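Long-range contact in phospholipase C beta (Meleagris gallopavo, PDB 1JAD), which forms the long, helical, coiled-coil C-terminal region of a beta-type phospholipase C, here paired with a second copy of itself: residues 138-143 / 181-186. Sequence-based numbering, arbitrary orientation.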
loop_
_atom_site.group_PDB
_atom_site.type_symbol
_atom_site.label_atom_id
_atom_site.label_comp_id
_atom_site.label_asym_id
_atom_site.label_seq_id
_atom_site.Cartn_x
_atom_site.Cartn_y
_atom_site.Cartn_z
ATOM N N ASP A 138 20.469 -7.467 23.733
ATOM C CA ASP A 138 21.225 -8.595 24.257
ATOM C C ASP A 138 22.715 -8.543 23.864
ATOM O O ASP A 138 23.579 -9.086 24.546
ATOM C CB ASP A 138 20.524 -9.888 23.836
ATOM C CG ASP A 138 19.139 -10.040 24.508
ATOM O OD1 ASP A 138 19.082 -10.155 25.758
ATOM O OD2 ASP A 138 18.102 -10.024 23.806
ATOM N N ILE A 139 23.021 -7.861 22.775
ATOM C CA ILE A 139 24.408 -7.697 22.368
ATOM C C ILE A 139 25.084 -6.817 23.424
ATOM O O ILE A 139 26.187 -7.114 23.893
ATOM C CB ILE A 139 24.493 -7.008 20.985
ATOM C CG1 ILE A 139 24.057 -7.984 19.900
ATOM C CG2 ILE A 139 25.896 -6.498 20.729
ATOM C CD1 ILE A 139 24.900 -9.212 19.859
ATOM N N LYS A 140 24.409 -5.737 23.811
ATOM C CA LYS A 140 24.957 -4.835 24.808
ATOM C C LYS A 140 25.097 -5.513 26.155
ATOM O O LYS A 140 26.004 -5.191 26.929
ATOM C CB LYS A 140 24.101 -3.565 24.927
ATOM C CG LYS A 140 23.955 -2.816 23.609
ATOM C CD LYS A 140 23.777 -1.309 23.783
ATOM C CE LYS A 140 22.467 -0.905 24.420
ATOM N NZ LYS A 140 22.412 0.583 24.621
ATOM N N LYS A 141 24.215 -6.464 26.440
ATOM C CA LYS A 141 24.291 -7.179 27.706
ATOM C C LYS A 141 25.497 -8.113 27.739
ATOM O O LYS A 141 26.227 -8.152 28.726
ATOM C CB LYS A 141 23.014 -7.982 27.957
ATOM C CG LYS A 141 21.774 -7.139 28.226
ATOM C CD LYS A 141 20.582 -8.039 28.549
ATOM C CE LYS A 141 19.309 -7.236 28.793
ATOM N NZ LYS A 141 18.132 -8.119 29.097
ATOM N N LYS A 142 25.695 -8.881 26.668
ATOM C CA LYS A 142 26.832 -9.794 26.596
ATOM C C LYS A 142 28.129 -9.009 26.588
ATOM O O LYS A 142 29.016 -9.250 27.383
ATOM C CB LYS A 142 26.788 -10.651 25.323
ATOM C CG LYS A 142 25.656 -11.656 25.255
ATOM C CD LYS A 142 25.755 -12.487 23.977
ATOM C CE LYS A 142 24.615 -13.497 23.872
ATOM N NZ LYS A 142 23.268 -12.841 23.823
ATOM N N LEU A 143 28.233 -8.056 25.683
ATOM C CA LEU A 143 29.453 -7.272 25.576
ATOM C C LEU A 143 29.885 -6.657 26.884
ATOM O O LEU A 143 31.069 -6.676 27.232
ATOM C CB LEU A 143 29.284 -6.176 24.527
ATOM C CG LEU A 143 29.346 -6.628 23.069
ATOM C CD1 LEU A 143 29.203 -5.410 22.163
ATOM C CD2 LEU A 143 30.683 -7.311 22.819
ATOM N N GLN A 181 30.261 -0.532 16.870
ATOM C CA GLN A 181 30.455 -1.238 15.615
ATOM C C GLN A 181 29.457 -2.388 15.481
ATOM O O GLN A 181 28.977 -2.665 14.380
ATOM C CB GLN A 181 31.892 -1.764 15.524
ATOM C CG GLN A 181 32.934 -0.667 15.518
ATOM C CD GLN A 181 32.674 0.362 14.446
ATOM O OE1 GLN A 181 32.433 0.015 13.292
ATOM N NE2 GLN A 181 32.732 1.644 14.816
ATOM N N THR A 182 29.143 -3.069 16.581
ATOM C CA THR A 182 28.198 -4.173 16.471
ATOM C C THR A 182 26.808 -3.623 16.168
ATOM O O THR A 182 26.074 -4.185 15.355
ATOM C CB THR A 182 28.170 -5.056 17.749
ATOM O OG1 THR A 182 28.155 -4.224 18.909
ATOM C CG2 THR A 182 29.377 -5.970 17.813
ATOM N N ILE A 183 26.449 -2.510 16.798
ATOM C CA ILE A 183 25.144 -1.907 16.544
ATOM C C ILE A 183 25.085 -1.408 15.113
ATOM O O ILE A 183 24.029 -1.357 14.503
ATOM C CB ILE A 183 24.873 -0.732 17.491
ATOM C CG1 ILE A 183 24.528 -1.261 18.883
ATOM C CG2 ILE A 183 23.758 0.153 16.925
ATOM C CD1 ILE A 183 24.264 -0.154 19.883
ATOM N N LYS A 184 26.239 -1.042 14.580
ATOM C CA LYS A 184 26.350 -0.551 13.211
ATOM C C LYS A 184 26.155 -1.721 12.244
ATOM O O LYS A 184 25.614 -1.566 11.142
ATOM C CB LYS A 184 27.732 0.077 13.048
ATOM C CG LYS A 184 27.968 0.828 11.786
ATOM C CD LYS A 184 29.218 1.672 11.958
ATOM C CE LYS A 184 29.491 2.494 10.697
ATOM N NZ LYS A 184 30.710 3.362 10.861
ATOM N N LEU A 185 26.571 -2.905 12.682
ATOM C CA LEU A 185 26.448 -4.115 11.876
ATOM C C LEU A 185 24.996 -4.607 11.740
ATOM O O LEU A 185 24.476 -4.738 10.631
ATOM C CB LEU A 185 27.310 -5.219 12.487
ATOM C CG LEU A 185 27.253 -6.559 11.756
ATOM C CD1 LEU A 185 27.830 -6.432 10.329
ATOM C CD2 LEU A 185 28.014 -7.564 12.566
ATOM N N LEU A 186 24.347 -4.902 12.862
ATOM C CA LEU A 186 22.952 -5.360 12.828
ATOM C C LEU A 186 22.133 -4.360 12.043
ATOM O O LEU A 186 21.298 -4.717 11.204
ATOM C CB LEU A 186 22.373 -5.449 14.234
ATOM C CG LEU A 186 22.840 -6.540 15.186
ATOM C CD1 LEU A 186 24.351 -6.658 15.166
ATOM C CD2 LEU A 186 22.326 -6.196 16.582
#
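Thr-182 faces two apolar side chains of the opposing helix: its OG1 lies 3.6 Å from CD1 of Leu-143, the two side chains meeting tip to tip, and 3.7 Å from CG2 of Ile-139. A threonine suits this place because it is short and its hydroxyl can bond back to its own helix. With chi1 at 44°, OG1 sits between the backbone N and the carbonyl carbon, its one proton shared between the carbonyl oxygens of Glu-178, the stronger partner, and Val-179, so a hydroxyl is tolerated against hydrocarbon. Next, Ile-183 extends its CD1 to Lys-140, touching CD at 4.1 Å. Lysine fits this margin: its methylenes pack on the isoleucine while NZ forms a salt bridge with Asp-96 of the second subunit, whose Tyr-223 also packs on Ile-183. One turn after Thr-182, Leu-186 places CD2 4.1 Å from CG1 of Ile-139, the side chains sliding past each other in opposite directions. Both are buried, which suits pure hydrocarbon, and branching at CB lets Ile-139 serve Thr-182 and Leu-186 at once; it also touches Val-10. The segment axes approach to 10.8 Å at 153°, the nearly antiparallel packing of helices 75-155 and 161-245 in a long antiparallel coiled coil.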